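Side-chain contacts in BSU-2 beta-lactamase (Bacillus subtilis, PDB 6W5E), which probably hydrolyses the amide bond of beta-lactam antibiotics as a class D serine beta-lactamase of a Gram-positive bacterium: residues Gly118-Arg122 and Glu123-Trp127; Gln130-Ala133 and Arg134-Glu138; Lys252-Thr255 and Val256-Lys260. All blocks are in the same frame, centred on the assembly; numbering follows the deposited sequence. Where two conformers were deposited one is given.

Interaction 1: residues Gly118-Arg122 and Glu123-Trp127; sequences GSAMR and ESAIW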
# COMPACT_ATOMS: atom_id res chain seq x y z
N GLY A 118 13.57 -0.27 -3.97
CA GLY A 118 12.60 -1.09 -4.69
C GLY A 118 12.53 -2.52 -4.20
O GLY A 118 11.44 -3.08 -4.07
N SER A 119 13.67 -3.16 -3.94
CA SER A 119 13.60 -4.54 -3.48
C SER A 119 13.00 -4.61 -2.10
O SER A 119 12.28 -5.56 -1.78
CB SER A 119 14.98 -5.22 -3.52
OG SER A 119 15.82 -4.71 -2.51
N ALA A 120 13.27 -3.61 -1.26
CA ALA A 120 12.71 -3.60 0.08
C ALA A 120 11.21 -3.37 0.04
O ALA A 120 10.50 -3.82 0.95
CB ALA A 120 13.42 -2.58 0.96
N MET A 121 10.70 -2.69 -0.98
CA MET A 121 9.26 -2.65 -1.16
C MET A 121 8.72 -4.01 -1.58
O MET A 121 7.76 -4.51 -0.99
CB MET A 121 8.85 -1.57 -2.16
CG MET A 121 7.34 -1.48 -2.27
SD MET A 121 6.74 -0.09 -3.23
CE MET A 121 7.06 1.27 -2.10
N ARG A 122 9.35 -4.63 -2.59
CA ARG A 122 8.89 -5.91 -3.12
C ARG A 122 8.92 -7.00 -2.05
O ARG A 122 8.00 -7.82 -1.97
CB ARG A 122 9.75 -6.30 -4.32
CG ARG A 122 9.36 -7.62 -4.98
CD ARG A 122 10.14 -7.85 -6.26
NE ARG A 122 9.78 -6.87 -7.28
CZ ARG A 122 10.51 -6.58 -8.35
NH1 ARG A 122 11.67 -7.21 -8.54
NH2 ARG A 122 10.10 -5.67 -9.21
N GLU A 123 9.98 -7.03 -1.23
CA GLU A 123 10.15 -8.07 -0.22
C GLU A 123 9.69 -7.62 1.16
O GLU A 123 9.80 -8.38 2.12
CB GLU A 123 11.61 -8.53 -0.15
CG GLU A 123 12.30 -8.84 -1.49
CD GLU A 123 11.60 -9.91 -2.31
OE1 GLU A 123 10.86 -10.74 -1.74
OE2 GLU A 123 11.81 -9.92 -3.55
N SER A 124 9.22 -6.38 1.27
CA SER A 124 8.79 -5.80 2.55
C SER A 124 9.90 -5.87 3.60
O SER A 124 9.68 -6.24 4.75
CB SER A 124 7.49 -6.42 3.06
OG SER A 124 6.70 -5.42 3.65
N ALA A 125 11.12 -5.51 3.18
CA ALA A 125 12.28 -5.53 4.08
C ALA A 125 12.21 -4.29 4.97
O ALA A 125 12.70 -3.21 4.63
CB ALA A 125 13.58 -5.61 3.29
N ILE A 126 11.61 -4.47 6.15
CA ILE A 126 11.32 -3.36 7.06
C ILE A 126 12.58 -2.57 7.42
O ILE A 126 12.56 -1.34 7.48
CB ILE A 126 10.60 -3.90 8.31
CG1 ILE A 126 9.23 -4.48 7.92
CG2 ILE A 126 10.44 -2.81 9.36
CD1 ILE A 126 8.47 -5.12 9.08
N TRP A 127 13.70 -3.27 7.66
CA TRP A 127 14.91 -2.59 8.14
C TRP A 127 15.38 -1.50 7.19
O TRP A 127 15.89 -0.46 7.63
CB TRP A 127 16.02 -3.61 8.41
CG TRP A 127 16.58 -4.34 7.21
CD1 TRP A 127 16.25 -5.60 6.80
CD2 TRP A 127 17.61 -3.88 6.32
NE1 TRP A 127 16.99 -5.94 5.69
CE2 TRP A 127 17.84 -4.91 5.38
CE3 TRP A 127 18.35 -2.70 6.23
CZ2 TRP A 127 18.78 -4.79 4.36
CZ3 TRP A 127 19.28 -2.57 5.20
CH2 TRP A 127 19.49 -3.62 4.28

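Interaction 2: residues Gln130-Ala133 and Arg134-Glu138; sequences QALA and RDIGE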
# COMPACT_ATOMS: atom_id res chain seq x y z
N GLN A 130 13.16 1.50 7.75
CA GLN A 130 13.46 2.12 9.03
C GLN A 130 14.66 3.06 8.90
O GLN A 130 14.64 4.18 9.43
CB GLN A 130 13.70 1.05 10.10
CG GLN A 130 12.42 0.34 10.50
CD GLN A 130 12.66 -0.81 11.46
OE1 GLN A 130 13.54 -1.64 11.24
NE2 GLN A 130 11.87 -0.87 12.52
N ALA A 131 15.71 2.64 8.18
CA ALA A 131 16.83 3.54 7.93
C ALA A 131 16.39 4.77 7.14
O ALA A 131 16.81 5.90 7.45
CB ALA A 131 17.93 2.79 7.19
N LEU A 132 15.54 4.58 6.13
CA LEU A 132 15.02 5.71 5.37
C LEU A 132 14.24 6.67 6.26
O LEU A 132 14.44 7.89 6.21
CB LEU A 132 14.14 5.20 4.23
CG LEU A 132 13.38 6.27 3.45
CD1 LEU A 132 14.32 7.35 2.92
CD2 LEU A 132 12.60 5.62 2.31
N ALA A 133 13.34 6.14 7.09
CA ALA A 133 12.56 7.00 7.98
C ALA A 133 13.45 7.82 8.90
O ALA A 133 13.20 9.01 9.13
CB ALA A 133 11.59 6.15 8.80
N ARG A 134 14.51 7.20 9.43
CA ARG A 134 15.44 7.93 10.28
C ARG A 134 16.09 9.09 9.53
O ARG A 134 16.27 10.18 10.10
CB ARG A 134 16.50 6.98 10.85
CG ARG A 134 15.97 5.98 11.87
CD ARG A 134 17.09 5.29 12.63
NE ARG A 134 17.88 4.38 11.79
CZ ARG A 134 17.59 3.09 11.59
NH1 ARG A 134 16.51 2.56 12.17
NH2 ARG A 134 18.37 2.34 10.82
N ASP A 135 16.42 8.90 8.25
CA ASP A 135 17.01 9.98 7.46
C ASP A 135 15.98 11.06 7.14
O ASP A 135 16.33 12.24 7.04
CB ASP A 135 17.59 9.42 6.17
CG ASP A 135 18.94 8.75 6.35
OD1 ASP A 135 19.63 9.00 7.37
OD2 ASP A 135 19.35 7.99 5.45
N ILE A 136 14.70 10.69 6.98
CA ILE A 136 13.67 11.70 6.78
C ILE A 136 13.53 12.55 8.04
O ILE A 136 13.56 13.79 7.98
CB ILE A 136 12.33 11.04 6.38
CG1 ILE A 136 12.44 10.43 4.97
CG2 ILE A 136 11.20 12.05 6.45
CD1 ILE A 136 11.25 9.57 4.60
N GLY A 137 13.43 11.90 9.19
CA GLY A 137 13.44 12.62 10.46
C GLY A 137 12.05 13.03 10.89
O GLY A 137 11.14 13.25 10.09
N GLU A 138 11.89 13.15 12.21
CA GLU A 138 10.59 13.40 12.83
C GLU A 138 9.89 14.63 12.25
O GLU A 138 8.72 14.57 11.86
CB GLU A 138 10.78 13.57 14.34
CG GLU A 138 9.52 13.89 15.13
CD GLU A 138 8.87 12.64 15.66
OE1 GLU A 138 9.36 11.54 15.32
OE2 GLU A 138 7.87 12.76 16.40
O HOH W 1 16.39 -0.45 12.10
O HOH W 2 19.52 5.98 8.24

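Interaction 3: residues Lys252-Thr255 and Val256-Lys260; sequences KNIT and VDILK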
# COMPACT_ATOMS: atom_id res chain seq x y z
N LYS A 252 -4.15 -10.07 -0.12
CA LYS A 252 -3.79 -10.04 -1.53
C LYS A 252 -4.54 -11.11 -2.31
O LYS A 252 -5.03 -10.85 -3.41
CB LYS A 252 -2.28 -10.22 -1.68
CG LYS A 252 -1.79 -10.15 -3.13
CD LYS A 252 -0.29 -10.36 -3.22
CE LYS A 252 0.16 -10.29 -4.67
NZ LYS A 252 1.64 -10.51 -4.82
N ASN A 253 -4.63 -12.32 -1.75
CA ASN A 253 -5.33 -13.39 -2.45
C ASN A 253 -6.81 -13.05 -2.65
O ASN A 253 -7.39 -13.35 -3.70
CB ASN A 253 -5.18 -14.72 -1.70
CG ASN A 253 -3.76 -15.26 -1.77
OD1 ASN A 253 -2.96 -14.82 -2.60
ND2 ASN A 253 -3.45 -16.22 -0.90
N ILE A 254 -7.43 -12.43 -1.64
CA ILE A 254 -8.82 -11.99 -1.79
C ILE A 254 -8.93 -10.97 -2.91
O ILE A 254 -9.82 -11.05 -3.77
CB ILE A 254 -9.34 -11.42 -0.45
CG1 ILE A 254 -9.65 -12.55 0.54
CG2 ILE A 254 -10.56 -10.54 -0.69
CD1 ILE A 254 -9.93 -12.06 1.93
N THR A 255 -8.03 -9.99 -2.92
CA THR A 255 -8.08 -8.94 -3.93
C THR A 255 -7.93 -9.53 -5.32
O THR A 255 -8.70 -9.20 -6.23
CB THR A 255 -6.96 -7.93 -3.68
OG1 THR A 255 -7.03 -7.42 -2.34
CG2 THR A 255 -7.06 -6.78 -4.66
N VAL A 256 -6.94 -10.39 -5.50
CA VAL A 256 -6.72 -11.00 -6.81
C VAL A 256 -7.94 -11.80 -7.25
O VAL A 256 -8.35 -11.73 -8.42
CB VAL A 256 -5.42 -11.82 -6.81
CG1 VAL A 256 -5.32 -12.68 -8.05
CG2 VAL A 256 -4.21 -10.88 -6.70
N ASP A 257 -8.54 -12.56 -6.33
CA ASP A 257 -9.75 -13.30 -6.69
C ASP A 257 -10.85 -12.36 -7.18
O ASP A 257 -11.50 -12.66 -8.19
CB ASP A 257 -10.22 -14.17 -5.52
CG ASP A 257 -10.93 -15.43 -6.00
OD1 ASP A 257 -10.32 -16.23 -6.73
OD2 ASP A 257 -12.11 -15.61 -5.63
N ILE A 258 -11.06 -11.23 -6.50
CA ILE A 258 -12.10 -10.29 -6.91
C ILE A 258 -11.77 -9.70 -8.27
O ILE A 258 -12.63 -9.61 -9.15
CB ILE A 258 -12.28 -9.19 -5.85
CG1 ILE A 258 -12.81 -9.79 -4.54
CG2 ILE A 258 -13.20 -8.09 -6.37
CD1 ILE A 258 -12.70 -8.85 -3.36
N LEU A 259 -10.51 -9.28 -8.46
CA LEU A 259 -10.15 -8.63 -9.72
C LEU A 259 -10.24 -9.59 -10.90
O LEU A 259 -10.53 -9.17 -12.02
CB LEU A 259 -8.75 -8.01 -9.62
CG LEU A 259 -8.57 -6.90 -8.59
CD1 LEU A 259 -7.12 -6.41 -8.59
CD2 LEU A 259 -9.53 -5.73 -8.81
N LYS A 260 -10.01 -10.89 -10.66
CA LYS A 260 -10.21 -11.89 -11.69
C LYS A 260 -11.70 -12.13 -11.95
O LYS A 260 -12.13 -12.16 -13.11
CB LYS A 260 -9.52 -13.20 -11.29
CG LYS A 260 -8.01 -13.17 -11.44
CD LYS A 260 -7.39 -14.49 -10.99
CE LYS A 260 -5.93 -14.55 -11.37
NZ LYS A 260 -5.27 -15.79 -10.87

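Interaction 1: residues Gly118-Arg122 and Glu123-Trp127
Glu123 N closes the last full turn of helix 117-122 on Ser119 O at 2.8 Å, and the chain then leaves the helix through a Schellman motif. Ser124, with a positive phi of 55°, turns the backbone so that Ala125 N reaches five residues back to Ala120 O at 2.9 Å. That donor sits in the carbonyl plane on a lone pair, although the bond is bent (138° at the hydrogen). A weak bond from Ser124 N to Met121 O (3.3 Å) spans the same turn, and Ala125 goes on to occupy the N-cap position of helix 126-136. Ala120 CB and Ala125 CB meet at 3.8 Å, an apolar pair between the residues joined by the six-to-one bond.

The CB of Ser124 points away from the helix; in the conformer described, OG is hydrogen-bonded to Lys214 NZ and a malonate ion, probably from the crystallisation liquor, and weakly to Ser76 OG. Ser124-Ala125-Ile126 is thus probably the S-x-V element of class D enzymes, with isoleucine third, facing the S-x-x-K serine and K-T-G lysine. Glu123 bends at its second torsion and brings CG to 3.3 Å from Ser119 O. The Glu123 and Arg122 side chains run side by side, their carboxylate and guanidinium planes 90° apart; OE2 touches Arg122 CG at 3.7 Å but stays 5.2 Å from Arg122 NE.

Interaction 2: residues Gln130-Ala133 and Arg134-Glu138
Arg134 folding back over Gln130 and Ala131 dominates this local contact along the last turns of helix 126-136, in the helical part of the penicillin-binding transpeptidase-type fold. Bonds between residues four apart carry the backbone: Arg134 N to Gln130 O, Asp135 N to Ala131 O, Ile136 N to Leu132 O and finally Gly137 N to Ala133 O. The last is 2.9 Å long and almost straight, 178° at the hydrogen. Gly137 then leaves the helix with positive phi and becomes the N-cap residue of helix 138-147.

With CG beside its own backbone N, the Arg134 side chain sets off along the preceding turn, CG lying 3.3 Å from Gln130 O. The bend at chi3 (-69°) then lays the guanidinium flat over the backbone: Gln130 O and Ala131 CA lie toward the rim of the same face, and NH2 packs against Ala131 CB at 3.7 Å. A water in the plane of the group, at its edge, accepts from Arg134 NH1 at 3.0 Å and donates to Gln130 OE1 at 3.2 Å. Beyond the helix, Arg134 NH1 forms a salt bridge with Asp160 OD2 while Gln130 NE2 bonds the carbonyl of that same residue. On the buried side Leu132 and Ile136 cross at an angle, CG to CD1 4.1 Å, next to Asn82 of helix 81-88.

A second water donates to Ala131 O at 2.8 Å and, more weakly, to Asp135 OD1. Ala131 O therefore accepts from both the Asp135 amide and this water, whereas the guanidinium is held by a water at its edge, by the salt bridge to Asp160 and, on one face, by backbone, which probably restricts its rotation.

Interaction 3: residues Lys252-Thr255 and Val256-Lys260
Val256, Asp257, Ile258 and Leu259 each bond through their backbone N to the carbonyl four residues earlier, on Lys252, Asn253, Ile254 and Thr255, so that this contact is an uninterrupted run of alpha-helix within 248-261. The bond from Val256 N to Lys252 O is 2.9 Å with 171° at the hydrogen, and Leu259 N meets Thr255 O at the same length.

Apolar branches line up along the helix in the same spacing. Ile254 and Ile258 lie side by side and point the same way, Ile254 CG2 touching Ile258 CD1 at 3.8 Å; likewise Thr255 CG2 meets Leu259 CD1 at 3.9 Å. Ile258 holds CG1 beside its own N (chi1 -65°), and this brings CG1 to 3.3 Å from Ile254 O. Leu259 makes the same choice, placing CG at 3.3 Å from Thr255 O, and Val256 CG2 approaches Lys252 O at 3.4 Å. Aliphatic carbons thus flank the carbonyls that the amides bond.

Of the polar groups, Thr255 OG1 stands beside the backbone N (chi1 -55°) and turns back to Ala251 O, the familiar bond of a helical threonine to the preceding turn; it is also bonded to Thr242 OG1. Lys252 is fully extended, and its NZ ends on Gln203 OE1.

Thr255 and Leu259 both rest on Phe240 of strand 236-244, and Thr255 further touches Phe227 of strand 225-233, as does Lys252. Ile254 adds Val244, again on 236-244. The helix is thereby packed against the central strands of the antiparallel sheet, with the loop residue Phe43 packing against Ile254, and Val39 and Glu42 against Ile258.

Interactions 1 and 2 share helix 126-136, at its start and its end, their centres 15 Å apart, whereas interaction 3 belongs to helix 248-261 against the sheet, its centre about 33 Å from that of interaction 2 and on the other side of the chain's centre. All three mix buried and exposed residues. Interaction 1, the most central, is a helix end whose backbone bonds leave Ser124 beside a bound malonate, at what is probably the active site. Interaction 2 pairs an arginine and waters on its outer side with a small apolar contact inside. In interaction 3 the side-chain contacts are chiefly aliphatic, in keeping with a helix lying on a sheet, and its threonine bridges helix and strand.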